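Local structure of apical membrane antigen AMA1 (Toxoplasma gondii ME49, 4YIV) at residues A[11-15]-A[320-324]; A[19-23]-A[360-364]; A[64-70]-A[196-202]; A[70-76]-A[93-99]. The protein takes part in host cell invasion as an essential micronemal protein of the moving junction between parasite and host membranes, here as an ectodomain engineered without the DII loop. Residues are numbered along the deposited sequence.

Overall arrangement
From the N terminus, the chain first lays helix 13-16 against strand 322-326 (contact 1), then helix 18-25 against the loop at 360-364 (contact 2). The two span more than 300 residues each, and because their segments alternate along the sequence they cross; they also touch, with centres 11 Å apart. Contact 3, pairing strands 65-68 and 198-201, closes a shorter loop within both spans, and contact 4 (70-76 with 93-99) lies within that loop in turn, sharing Gln70 with contact 3. Contacts 3 and 4 lie across the chain's centre from the first pair: contact 1 is about 37 Å from contact 3 and about 51 Å from contact 4, centre to centre.

Contact 1. Residues A[11-15]-A[320-324]; sequences GNPFQ and PDCLV
Phe14 has the largest buried area in this contact, in which the first short helical turn of the chain rests on the start of strand 322-326. Its CA lies 5.4 Å from the CA of Cys322, and its CB points toward the strand. With chi1 in m and chi2 near -87°, the ring lies along the strand so that the Cys322-Leu323 peptide covers one of its faces: Phe14 CD2 is 3.5 Å from Cys322 CB, Phe14 CZ is 3.8 Å from Leu323 CB, and Phe14 CE2 comes within 3.4 Å of Leu323 O. Asp321, the next most covered, hydrogen-bonds to the turn through its backbone carbonyl: Asn12 ND2 donates to Asp321 O at 2.9 Å, while Asn12 OD1 accepts from Phe14 N at 3.0 Å. One t-rotamer amide thus caps the helix and ties it to the strand. The carboxylate of Asp321 (chi1 p) is turned to the backbone NH of Trp241. Leu323, chi1 m, also packs on Met24 of helix 18-25. The backbone of Asp321 (phi -131°, psi 7°) departs from strand geometry before Cys322 becomes extended, and Cys322 forms a disulfide with Cys246. A glycan attached to the protein lies close to the Asp321 side chain. Asp321 and Cys322 both face Gly239 on strand 236-242, a classic beta bulge, here at the edge of a three-stranded antiparallel sheet packed against an N-capped helical turn.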
loop_
_atom_site.group_PDB
_atom_site.type_symbol
_atom_site.label_atom_id
_atom_site.label_comp_id
_atom_site.label_asym_id
_atom_site.label_seq_id
_atom_site.Cartn_x
_atom_site.Cartn_y
_atom_site.Cartn_z
ATOM N N GLY A 11 22.521 -19.120 10.440
ATOM C CA GLY A 11 22.717 -18.528 11.757
ATOM C C GLY A 11 21.696 -17.445 12.059
ATOM O O GLY A 11 21.504 -17.051 13.218
ATOM N N ASN A 12 21.052 -16.952 11.004
ATOM C CA ASN A 12 19.970 -15.982 11.136
ATOM C C ASN A 12 18.728 -16.653 11.706
ATOM O O ASN A 12 18.117 -17.492 11.036
ATOM C CB ASN A 12 19.643 -15.364 9.780
ATOM C CG ASN A 12 18.575 -14.274 9.868
ATOM O OD1 ASN A 12 18.072 -13.940 10.950
ATOM N ND2 ASN A 12 18.256 -13.692 8.724
ATOM N N PRO A 13 18.340 -16.287 12.937
ATOM C CA PRO A 13 17.166 -16.952 13.515
ATOM C C PRO A 13 15.879 -16.718 12.712
ATOM O O PRO A 13 15.003 -17.586 12.696
ATOM C CB PRO A 13 17.060 -16.330 14.913
ATOM C CG PRO A 13 17.828 -15.054 14.839
ATOM C CD PRO A 13 18.916 -15.280 13.842
ATOM N N PHE A 14 15.788 -15.569 12.047
ATOM C CA PHE A 14 14.590 -15.206 11.288
ATOM C C PHE A 14 14.479 -15.916 9.958
ATOM O O PHE A 14 13.472 -15.785 9.264
ATOM C CB PHE A 14 14.537 -13.699 11.092
ATOM C CG PHE A 14 14.467 -12.945 12.381
ATOM C CD1 PHE A 14 13.248 -12.685 12.973
ATOM C CD2 PHE A 14 15.613 -12.527 13.015
ATOM C CE1 PHE A 14 13.173 -12.007 14.154
ATOM C CE2 PHE A 14 15.548 -11.838 14.203
ATOM C CZ PHE A 14 14.330 -11.578 14.776
ATOM N N GLN A 15 15.512 -16.672 9.609
ATOM C CA GLN A 15 15.460 -17.565 8.455
ATOM C C GLN A 15 15.594 -19.020 8.916
ATOM O O GLN A 15 15.428 -19.954 8.129
ATOM C CB GLN A 15 16.554 -17.215 7.451
ATOM C CG GLN A 15 16.472 -15.784 6.942
ATOM C CD GLN A 15 15.090 -15.426 6.371
ATOM O OE1 GLN A 15 14.418 -14.498 6.856
ATOM N NE2 GLN A 15 14.669 -16.157 5.334
ATOM N N PRO A 320 13.779 -6.328 4.487
ATOM C CA PRO A 320 14.297 -6.894 5.737
ATOM C C PRO A 320 14.322 -8.437 5.747
ATOM O O PRO A 320 13.451 -9.126 5.188
ATOM C CB PRO A 320 13.330 -6.344 6.797
ATOM C CG PRO A 320 12.120 -5.989 6.087
ATOM C CD PRO A 320 12.503 -5.615 4.682
ATOM N N ASP A 321 15.357 -8.985 6.378
ATOM C CA ASP A 321 15.422 -10.435 6.547
ATOM C C ASP A 321 15.740 -10.786 7.993
ATOM O O ASP A 321 15.933 -11.951 8.325
ATOM C CB ASP A 321 16.432 -11.070 5.560
ATOM C CG ASP A 321 17.871 -10.669 5.812
ATOM O OD1 ASP A 321 18.192 -10.059 6.857
ATOM O OD2 ASP A 321 18.696 -10.982 4.932
ATOM N N CYS A 322 15.758 -9.774 8.856
ATOM C CA CYS A 322 15.793 -9.990 10.290
ATOM C C CYS A 322 15.235 -8.750 10.994
ATOM O O CYS A 322 14.892 -7.744 10.356
ATOM C CB CYS A 322 17.216 -10.307 10.773
ATOM S SG CYS A 322 18.470 -9.015 10.459
ATOM N N LEU A 323 15.135 -8.847 12.311
ATOM C CA LEU A 323 14.602 -7.790 13.148
ATOM C C LEU A 323 15.495 -7.569 14.331
ATOM O O LEU A 323 16.127 -8.500 14.832
ATOM C CB LEU A 323 13.202 -8.133 13.663
ATOM C CG LEU A 323 12.110 -8.448 12.652
ATOM C CD1 LEU A 323 10.843 -8.938 13.357
ATOM C CD2 LEU A 323 11.850 -7.197 11.827
ATOM N N VAL A 324 15.498 -6.341 14.805
ATOM C CA VAL A 324 16.214 -5.973 16.007
ATOM C C VAL A 324 15.183 -5.469 16.990
ATOM O O VAL A 324 14.394 -4.589 16.657
ATOM C CB VAL A 324 17.293 -4.900 15.714
ATOM C CG1 VAL A 324 17.822 -4.238 17.004
ATOM C CG2 VAL A 324 18.412 -5.511 14.892
#

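Contact 2. Residues A[19-23]-A[360-364]; sequences EMKTF and TALQC
Residues 19-23 of helix 18-25 present Met20 and Phe23 to an irregular segment; the nearest CA atoms are those of Met20 and Ala361, 6.1 Å apart. Phe23 adopts chi1 t with chi2 near 80°. Its CB meets Ala361 CB at 3.6 Å, and Leu362 CG sits over one face of its ring, with Phe23 CE2 to Leu362 CD2 at 4.0 Å. The side chain of Leu362 takes chi1 m and chi2 t, which carries its branched end back toward the helix although its CA-to-CB bond points sideways. This is a helix-on-loop contact without hydrogen bonds, joining the N-terminal helix 18-25 to the cystine-containing C-terminal region, where Cys364 pairs with Cys388; both Phe23 and Leu362 also touch Leu323 of strand 322-326. Met20 is bent, with chi1 off the wells at -139° and both chi2 and chi3 in p, so that its SD lies 3.5 Å from Ala361 O and 4.1 Å from Leu362 CD2. At the exposed margin Glu19, chi1 t, brings OE2 to within 4.0 Å of Thr360 O.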
loop_
_atom_site.group_PDB
_atom_site.type_symbol
_atom_site.label_atom_id
_atom_site.label_comp_id
_atom_site.label_asym_id
_atom_site.label_seq_id
_atom_site.Cartn_x
_atom_site.Cartn_y
_atom_site.Cartn_z
ATOM N N GLU A 19 8.460 -20.979 10.595
ATOM C CA GLU A 19 7.469 -20.078 11.180
ATOM C C GLU A 19 7.985 -18.636 11.113
ATOM O O GLU A 19 7.264 -17.697 10.744
ATOM C CB GLU A 19 7.153 -20.477 12.625
ATOM C CG GLU A 19 5.839 -19.924 13.175
ATOM C CD GLU A 19 5.003 -20.983 13.923
ATOM O OE1 GLU A 19 4.764 -22.072 13.352
ATOM O OE2 GLU A 19 4.577 -20.728 15.076
ATOM N N MET A 20 9.255 -18.476 11.454
ATOM C CA MET A 20 9.907 -17.189 11.367
ATOM C C MET A 20 10.042 -16.715 9.917
ATOM O O MET A 20 9.736 -15.565 9.631
ATOM C CB MET A 20 11.277 -17.263 12.025
ATOM C CG MET A 20 11.596 -16.052 12.823
ATOM S SD MET A 20 10.877 -16.089 14.435
ATOM C CE MET A 20 12.203 -16.956 15.250
ATOM N N LYS A 21 10.516 -17.591 9.027
ATOM C CA LYS A 21 10.657 -17.301 7.599
ATOM C C LYS A 21 9.359 -16.827 6.972
ATOM O O LYS A 21 9.316 -15.832 6.247
ATOM C CB LYS A 21 11.094 -18.548 6.834
ATOM C CG LYS A 21 12.494 -18.547 6.304
ATOM C CD LYS A 21 12.762 -19.818 5.480
ATOM C CE LYS A 21 14.097 -19.743 4.747
ATOM N NZ LYS A 21 14.793 -21.065 4.689
ATOM N N THR A 22 8.307 -17.594 7.226
ATOM C CA THR A 22 6.993 -17.300 6.680
ATOM C C THR A 22 6.554 -15.910 7.117
ATOM O O THR A 22 6.033 -15.142 6.321
ATOM C CB THR A 22 5.960 -18.337 7.133
ATOM O OG1 THR A 22 6.335 -19.633 6.638
ATOM C CG2 THR A 22 4.595 -17.981 6.604
ATOM N N PHE A 23 6.783 -15.587 8.387
ATOM C CA PHE A 23 6.379 -14.296 8.916
ATOM C C PHE A 23 7.145 -13.182 8.218
ATOM O O PHE A 23 6.545 -12.197 7.772
ATOM C CB PHE A 23 6.600 -14.237 10.426
ATOM C CG PHE A 23 6.476 -12.852 11.016
ATOM C CD1 PHE A 23 5.235 -12.293 11.283
ATOM C CD2 PHE A 23 7.613 -12.119 11.306
ATOM C CE1 PHE A 23 5.134 -11.016 11.821
ATOM C CE2 PHE A 23 7.529 -10.848 11.854
ATOM C CZ PHE A 23 6.293 -10.291 12.110
ATOM N N THR A 360 2.143 -14.514 17.468
ATOM C CA THR A 360 2.434 -15.944 17.499
ATOM C C THR A 360 3.719 -16.288 16.753
ATOM O O THR A 360 4.358 -17.298 17.037
ATOM C CB THR A 360 1.295 -16.782 16.878
ATOM O OG1 THR A 360 1.129 -16.427 15.499
ATOM C CG2 THR A 360 -0.012 -16.572 17.625
ATOM N N ALA A 361 4.086 -15.467 15.778
ATOM C CA ALA A 361 5.286 -15.732 14.995
ATOM C C ALA A 361 6.525 -15.335 15.785
ATOM O O ALA A 361 7.592 -15.905 15.592
ATOM C CB ALA A 361 5.234 -14.991 13.664
ATOM N N LEU A 362 6.376 -14.373 16.688
ATOM C CA LEU A 362 7.518 -13.859 17.428
ATOM C C LEU A 362 7.424 -14.164 18.921
ATOM O O LEU A 362 8.021 -13.456 19.742
ATOM C CB LEU A 362 7.651 -12.348 17.219
ATOM C CG LEU A 362 7.847 -11.862 15.780
ATOM C CD1 LEU A 362 7.986 -10.353 15.785
ATOM C CD2 LEU A 362 9.061 -12.515 15.124
ATOM N N GLN A 363 6.685 -15.214 19.274
ATOM C CA GLN A 363 6.584 -15.635 20.670
ATOM C C GLN A 363 7.538 -16.785 20.960
ATOM O O GLN A 363 8.099 -17.379 20.045
ATOM C CB GLN A 363 5.159 -16.054 21.006
ATOM C CG GLN A 363 4.699 -17.231 20.181
ATOM C CD GLN A 363 3.566 -17.994 20.813
ATOM O OE1 GLN A 363 2.578 -17.417 21.285
ATOM N NE2 GLN A 363 3.704 -19.314 20.830
ATOM N N CYS A 364 7.701 -17.109 22.237
ATOM C CA CYS A 364 8.622 -18.167 22.641
ATOM C C CYS A 364 8.444 -18.520 24.118
ATOM O O CYS A 364 8.019 -17.682 24.918
ATOM C CB CYS A 364 10.064 -17.736 22.375
ATOM S SG CYS A 364 10.480 -16.149 23.148
#

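Contact 3. Residues A[64-70]-A[196-202]; sequences KHIELQQ and YCFKPRK
Strands 65-68 and 198-201 form a two-stranded antiparallel sheet, their axes 4.5 Å apart at closest approach, with 143° between their N-to-C directions. Tyr196 has chi1 p, its CA-to-CB bond directed toward 64-70: Gln70 CG sits over the ring face, 4.0 Å from its centroid, as a CH-pi contact, and Leu68 CD2 is 3.9 Å from Tyr196 CE1. The carbonyl O of Cys197, linked by a disulfide to Cys184, accepts a weak hydrogen bond from Gln69 N at 2.9 Å. Phe198 opposes Leu68 in a non-hydrogen-bonded pair, CA to CA 4.4 Å; its CB packs against Leu68 CD2 (3.8 Å) and its CD1 against Ile66 CG2 (3.8 Å). Lys199 and Glu67 make a hydrogen-bonded pair, Glu67 N to Lys199 O 2.8 Å and Lys199 N to Glu67 O 3.1 Å. Pro200 opposes Ile66, 4.4 Å between their CA atoms, at a non-hydrogen-bonded site where its missing NH costs nothing. Arg201 completes the ladder, Arg201 N to His65 O 2.8 Å and His65 N to Arg201 O 3.1 Å, while its guanidinium forms a salt bridge to Glu272. Lys202 CG lies 4.1 Å from Lys64 N. Ile66, Leu68, Phe198 and Pro200 make one face apolar, His65, Glu67, Lys199 and Arg201 the other polar; no salt bridge joins the strands, and the backbone ladder and apolar contacts are supplemented by side chains lying side by side on the polar face.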
loop_
_atom_site.group_PDB
_atom_site.type_symbol
_atom_site.label_atom_id
_atom_site.label_comp_id
_atom_site.label_asym_id
_atom_site.label_seq_id
_atom_site.Cartn_x
_atom_site.Cartn_y
_atom_site.Cartn_z
ATOM N N LYS A 64 -3.796 4.825 1.348
ATOM C CA LYS A 64 -3.509 5.564 0.104
ATOM C C LYS A 64 -4.773 6.131 -0.485
ATOM O O LYS A 64 -5.764 5.445 -0.647
ATOM C CB LYS A 64 -2.801 4.688 -0.953
ATOM C CG LYS A 64 -2.777 5.306 -2.362
ATOM C CD LYS A 64 -2.023 4.410 -3.339
ATOM C CE LYS A 64 -2.115 4.925 -4.800
ATOM N NZ LYS A 64 -1.161 4.201 -5.690
ATOM N N HIS A 65 -4.712 7.413 -0.839
ATOM C CA HIS A 65 -5.790 8.073 -1.542
ATOM C C HIS A 65 -5.160 9.048 -2.535
ATOM O O HIS A 65 -3.975 9.365 -2.434
ATOM C CB HIS A 65 -6.747 8.812 -0.578
ATOM C CG HIS A 65 -6.077 9.744 0.380
ATOM N ND1 HIS A 65 -5.313 9.312 1.445
ATOM C CD2 HIS A 65 -6.119 11.099 0.478
ATOM C CE1 HIS A 65 -4.870 10.359 2.126
ATOM N NE2 HIS A 65 -5.336 11.457 1.554
ATOM N N ILE A 66 -5.952 9.498 -3.489
ATOM C CA ILE A 66 -5.474 10.427 -4.510
ATOM C C ILE A 66 -6.018 11.822 -4.169
ATOM O O ILE A 66 -7.213 12.023 -4.132
ATOM C CB ILE A 66 -5.926 10.010 -5.907
ATOM C CG1 ILE A 66 -5.575 8.516 -6.181
ATOM C CG2 ILE A 66 -5.244 10.907 -6.955
ATOM C CD1 ILE A 66 -4.048 8.231 -6.049
ATOM N N GLU A 67 -5.120 12.760 -3.914
ATOM C CA GLU A 67 -5.495 14.113 -3.573
ATOM C C GLU A 67 -5.629 14.946 -4.840
ATOM O O GLU A 67 -4.687 14.981 -5.636
ATOM C CB GLU A 67 -4.415 14.702 -2.657
ATOM C CG GLU A 67 -4.575 16.182 -2.280
ATOM C CD GLU A 67 -3.366 16.673 -1.467
ATOM O OE1 GLU A 67 -3.453 16.771 -0.225
ATOM O OE2 GLU A 67 -2.318 16.929 -2.073
ATOM N N LEU A 68 -6.750 15.657 -5.005
ATOM C CA LEU A 68 -6.999 16.399 -6.244
ATOM C C LEU A 68 -6.683 17.882 -6.073
ATOM O O LEU A 68 -6.611 18.378 -4.956
ATOM C CB LEU A 68 -8.451 16.238 -6.690
ATOM C CG LEU A 68 -9.036 14.829 -6.702
ATOM C CD1 LEU A 68 -10.362 14.860 -7.429
ATOM C CD2 LEU A 68 -8.101 13.839 -7.346
ATOM N N GLN A 69 -6.507 18.589 -7.183
ATOM C CA GLN A 69 -6.226 20.039 -7.126
ATOM C C GLN A 69 -7.223 20.829 -7.996
ATOM O O GLN A 69 -6.835 21.623 -8.862
ATOM C CB GLN A 69 -4.781 20.312 -7.562
ATOM C CG GLN A 69 -3.668 19.764 -6.607
ATOM C CD GLN A 69 -3.647 20.433 -5.238
ATOM O OE1 GLN A 69 -4.029 21.600 -5.077
ATOM N NE2 GLN A 69 -3.196 19.688 -4.238
ATOM N N GLN A 70 -8.507 20.534 -7.819
ATOM C CA GLN A 70 -9.569 21.254 -8.498
ATOM C C GLN A 70 -9.722 22.622 -7.830
ATOM O O GLN A 70 -9.287 22.796 -6.696
ATOM C CB GLN A 70 -10.897 20.492 -8.410
ATOM C CG GLN A 70 -10.923 19.171 -9.254
ATOM C CD GLN A 70 -12.088 18.286 -8.890
ATOM O OE1 GLN A 70 -12.546 18.296 -7.751
ATOM N NE2 GLN A 70 -12.593 17.532 -9.860
ATOM N N TYR A 196 -7.197 18.569 -13.992
ATOM C CA TYR A 196 -6.607 19.023 -12.743
ATOM C C TYR A 196 -5.441 18.099 -12.389
ATOM O O TYR A 196 -5.378 16.941 -12.816
ATOM C CB TYR A 196 -7.653 19.037 -11.622
ATOM C CG TYR A 196 -8.420 17.717 -11.546
ATOM C CD1 TYR A 196 -7.877 16.604 -10.899
ATOM C CD2 TYR A 196 -9.645 17.574 -12.184
ATOM C CE1 TYR A 196 -8.564 15.390 -10.867
ATOM C CE2 TYR A 196 -10.359 16.363 -12.155
ATOM C CZ TYR A 196 -9.809 15.267 -11.502
ATOM O OH TYR A 196 -10.526 14.071 -11.507
ATOM N N CYS A 197 -4.521 18.634 -11.602
ATOM C CA CYS A 197 -3.388 17.890 -11.118
ATOM C C CYS A 197 -3.850 17.047 -9.930
ATOM O O CYS A 197 -4.841 17.368 -9.268
ATOM C CB CYS A 197 -2.253 18.830 -10.706
ATOM S SG CYS A 197 -1.477 19.727 -12.135
ATOM N N PHE A 198 -3.117 15.980 -9.670
ATOM C CA PHE A 198 -3.445 15.100 -8.550
ATOM C C PHE A 198 -2.230 14.259 -8.246
ATOM O O PHE A 198 -1.366 14.098 -9.086
ATOM C CB PHE A 198 -4.663 14.222 -8.864
ATOM C CG PHE A 198 -4.581 13.496 -10.186
ATOM C CD1 PHE A 198 -4.019 12.234 -10.273
ATOM C CD2 PHE A 198 -5.125 14.067 -11.345
ATOM C CE1 PHE A 198 -3.942 11.571 -11.498
ATOM C CE2 PHE A 198 -5.077 13.398 -12.567
ATOM C CZ PHE A 198 -4.480 12.146 -12.646
ATOM N N LYS A 199 -2.164 13.731 -7.033
ATOM C CA LYS A 199 -1.047 12.886 -6.639
ATOM C C LYS A 199 -1.489 11.986 -5.476
ATOM O O LYS A 199 -2.445 12.326 -4.743
ATOM C CB LYS A 199 0.159 13.722 -6.209
ATOM C CG LYS A 199 -0.066 14.499 -4.928
ATOM C CD LYS A 199 1.157 15.339 -4.546
ATOM C CE LYS A 199 0.825 16.247 -3.350
ATOM N NZ LYS A 199 1.877 17.296 -3.145
ATOM N N PRO A 200 -0.784 10.865 -5.294
ATOM C CA PRO A 200 -1.087 9.963 -4.176
ATOM C C PRO A 200 -0.665 10.568 -2.864
ATOM O O PRO A 200 0.330 11.291 -2.824
ATOM C CB PRO A 200 -0.257 8.710 -4.486
ATOM C CG PRO A 200 0.170 8.860 -5.966
ATOM C CD PRO A 200 0.307 10.337 -6.138
ATOM N N ARG A 201 -1.388 10.222 -1.816
ATOM C CA ARG A 201 -1.063 10.704 -0.507
ATOM C C ARG A 201 -1.504 9.757 0.596
ATOM O O ARG A 201 -2.461 9.012 0.458
ATOM C CB ARG A 201 -1.785 12.038 -0.299
ATOM C CG ARG A 201 -1.122 13.000 0.668
ATOM C CD ARG A 201 -0.168 13.931 -0.061
ATOM N NE ARG A 201 0.121 15.127 0.719
ATOM C CZ ARG A 201 1.218 15.303 1.447
ATOM N NH1 ARG A 201 1.382 16.429 2.123
ATOM N NH2 ARG A 201 2.151 14.366 1.499
ATOM N N LYS A 202 -0.775 9.825 1.695
ATOM C CA LYS A 202 -1.103 9.194 2.950
ATOM C C LYS A 202 -1.062 10.366 3.950
ATOM O O LYS A 202 -0.220 11.212 3.836
ATOM C CB LYS A 202 -0.177 8.068 3.365
ATOM C CG LYS A 202 -0.405 6.771 2.628
ATOM C CD LYS A 202 0.358 5.628 3.275
ATOM C CE LYS A 202 0.236 4.326 2.498
ATOM N NZ LYS A 202 0.684 3.131 3.206
#

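Contact 4. Residues A[70-76]-A[93-99]; sequences QPDRPPY and SGNPLPG
A cis peptide bond precedes a proline in each of these irregular segments, Pro75 in one and Pro96 in the other, and Tyr76 fills the space between the bent chains. CA to CA, Pro75 lies 6.5 Å from Ser93 and Tyr76 5.6 Å from Pro98. With chi1 m and chi2 near -81°, Tyr76 reaches across so that its OH donates to Pro96 O at 2.7 Å, while Tyr76 CE1 packs 3.8 Å from Pro98 CB and Tyr76 CZ 3.8 Å from Pro96 CD. Gln70, chi1 m and chi2 t, places NE2 where it donates to Leu97 O at 3.2 Å and to Gly99 O at 2.9 Å. Pro71 CD meets Pro96 CG at 3.7 Å, and Pro75 CG abuts Ser93 CB at 3.5 Å. Ser93 ends helix 87-93, and Gly94 leaves it with positive phi. Water 1 accepts from Arg73 NH2 (3.0 Å) and donates to Ser93 O (2.5 Å) and Asn95 O (2.9 Å), water 2 bridges Arg73 NH1 (2.8 Å) and Ser93 O (2.7 Å), and water 3 links Pro75 O to Gly99 N, 2.9 Å from each. Side chains from 70-76 thus satisfy backbone carbonyls of 93-99 without any strand pairing, bringing the loop before helix 87-93 against the helix's last residue and the loop after it, in keeping with the long, irregular loops that elaborate the PAN-type domains of AMA1.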
loop_
_atom_site.group_PDB
_atom_site.type_symbol
_atom_site.label_atom_id
_atom_site.label_comp_id
_atom_site.label_asym_id
_atom_site.label_seq_id
_atom_site.Cartn_x
_atom_site.Cartn_y
_atom_site.Cartn_z
ATOM N N GLN A 70 -8.507 20.534 -7.819
ATOM C CA GLN A 70 -9.569 21.254 -8.498
ATOM C C GLN A 70 -9.722 22.622 -7.830
ATOM O O GLN A 70 -9.287 22.796 -6.696
ATOM C CB GLN A 70 -10.897 20.492 -8.410
ATOM C CG GLN A 70 -10.923 19.171 -9.254
ATOM C CD GLN A 70 -12.088 18.286 -8.890
ATOM O OE1 GLN A 70 -12.546 18.296 -7.751
ATOM N NE2 GLN A 70 -12.593 17.532 -9.860
ATOM N N PRO A 71 -10.369 23.570 -8.518
ATOM C CA PRO A 71 -10.729 24.853 -7.903
ATOM C C PRO A 71 -11.499 24.636 -6.616
ATOM O O PRO A 71 -12.333 23.721 -6.564
ATOM C CB PRO A 71 -11.626 25.520 -8.955
ATOM C CG PRO A 71 -11.197 24.924 -10.246
ATOM C CD PRO A 71 -10.819 23.488 -9.919
ATOM N N ASP A 72 -11.263 25.479 -5.611
ATOM C CA ASP A 72 -11.955 25.346 -4.325
ATOM C C ASP A 72 -13.268 26.092 -4.318
ATOM O O ASP A 72 -13.405 27.129 -3.662
ATOM C CB ASP A 72 -11.091 25.857 -3.178
ATOM C CG ASP A 72 -9.868 25.002 -2.940
ATOM O OD1 ASP A 72 -9.960 23.761 -3.100
ATOM O OD2 ASP A 72 -8.810 25.575 -2.592
ATOM N N ARG A 73 -14.236 25.552 -5.041
ATOM C CA ARG A 73 -15.525 26.188 -5.187
ATOM C C ARG A 73 -16.462 25.244 -5.937
ATOM O O ARG A 73 -15.993 24.354 -6.652
ATOM C CB ARG A 73 -15.372 27.494 -5.950
ATOM C CG ARG A 73 -14.740 27.272 -7.298
ATOM C CD ARG A 73 -14.847 28.474 -8.167
ATOM N NE ARG A 73 -14.242 28.275 -9.483
ATOM C CZ ARG A 73 -14.839 27.673 -10.511
ATOM N NH1 ARG A 73 -16.069 27.152 -10.387
ATOM N NH2 ARG A 73 -14.187 27.562 -11.662
ATOM N N PRO A 74 -17.786 25.442 -5.798
ATOM C CA PRO A 74 -18.726 24.638 -6.596
ATOM C C PRO A 74 -18.407 24.774 -8.071
ATOM O O PRO A 74 -17.983 25.856 -8.479
ATOM C CB PRO A 74 -20.082 25.244 -6.262
ATOM C CG PRO A 74 -19.900 25.847 -4.886
ATOM C CD PRO A 74 -18.480 26.325 -4.837
ATOM N N PRO A 75 -18.593 23.708 -8.864
ATOM C CA PRO A 75 -19.148 22.410 -8.480
ATOM C C PRO A 75 -18.089 21.406 -7.998
ATOM O O PRO A 75 -18.372 20.218 -7.967
ATOM C CB PRO A 75 -19.787 21.925 -9.780
ATOM C CG PRO A 75 -18.889 22.458 -10.838
ATOM C CD PRO A 75 -18.387 23.794 -10.322
ATOM N N TYR A 76 -16.922 21.883 -7.605
ATOM C CA TYR A 76 -15.782 21.002 -7.379
ATOM C C TYR A 76 -15.737 20.507 -5.937
ATOM O O TYR A 76 -15.867 21.296 -5.001
ATOM C CB TYR A 76 -14.468 21.721 -7.740
ATOM C CG TYR A 76 -14.357 22.046 -9.195
ATOM C CD1 TYR A 76 -13.961 21.089 -10.120
ATOM C CD2 TYR A 76 -14.666 23.310 -9.666
ATOM C CE1 TYR A 76 -13.878 21.377 -11.503
ATOM C CE2 TYR A 76 -14.609 23.608 -11.025
ATOM C CZ TYR A 76 -14.210 22.668 -11.939
ATOM O OH TYR A 76 -14.145 23.024 -13.276
ATOM N N SER A 93 -19.450 22.944 -15.696
ATOM C CA SER A 93 -18.360 23.432 -14.865
ATOM C C SER A 93 -17.332 24.229 -15.663
ATOM O O SER A 93 -16.655 25.098 -15.117
ATOM C CB SER A 93 -17.662 22.255 -14.162
ATOM O OG SER A 93 -16.999 21.424 -15.106
ATOM N N GLY A 94 -17.178 23.903 -16.940
ATOM C CA GLY A 94 -16.006 24.342 -17.694
ATOM C C GLY A 94 -14.758 23.616 -17.182
ATOM O O GLY A 94 -14.888 22.654 -16.416
ATOM N N ASN A 95 -13.563 24.045 -17.600
ATOM C CA ASN A 95 -12.319 23.371 -17.198
ATOM C C ASN A 95 -11.922 23.716 -15.760
ATOM O O ASN A 95 -12.145 24.827 -15.320
ATOM C CB ASN A 95 -11.166 23.753 -18.129
ATOM C CG ASN A 95 -11.243 23.076 -19.456
ATOM O OD1 ASN A 95 -11.730 21.959 -19.575
ATOM N ND2 ASN A 95 -10.759 23.756 -20.478
ATOM N N PRO A 96 -11.295 22.775 -15.023
ATOM C CA PRO A 96 -10.995 21.386 -15.378
ATOM C C PRO A 96 -12.214 20.479 -15.176
ATOM O O PRO A 96 -13.262 20.915 -14.676
ATOM C CB PRO A 96 -9.869 21.029 -14.402
ATOM C CG PRO A 96 -10.245 21.731 -13.153
ATOM C CD PRO A 96 -10.846 23.069 -13.646
ATOM N N LEU A 97 -12.075 19.231 -15.592
ATOM C CA LEU A 97 -13.085 18.219 -15.328
ATOM C C LEU A 97 -13.480 18.273 -13.869
ATOM O O LEU A 97 -12.618 18.360 -12.988
ATOM C CB LEU A 97 -12.553 16.828 -15.681
ATOM C CG LEU A 97 -12.311 16.587 -17.167
ATOM C CD1 LEU A 97 -11.321 15.455 -17.337
ATOM C CD2 LEU A 97 -13.622 16.278 -17.882
ATOM N N PRO A 98 -14.789 18.276 -13.592
ATOM C CA PRO A 98 -15.204 18.175 -12.202
ATOM C C PRO A 98 -15.278 16.682 -11.779
ATOM O O PRO A 98 -14.809 15.798 -12.508
ATOM C CB PRO A 98 -16.590 18.841 -12.210
ATOM C CG PRO A 98 -17.139 18.481 -13.583
ATOM C CD PRO A 98 -15.940 18.377 -14.515
ATOM N N GLY A 99 -15.850 16.420 -10.618
ATOM C CA GLY A 99 -16.099 15.045 -10.186
ATOM C C GLY A 99 -14.828 14.355 -9.694
ATOM O O GLY A 99 -13.864 15.010 -9.260
HETATM O O HOH W 1 -14.493 26.014 -14.181
HETATM O O HOH W 2 -17.320 26.458 -12.828
HETATM O O HOH W 3 -17.013 17.627 -8.259
#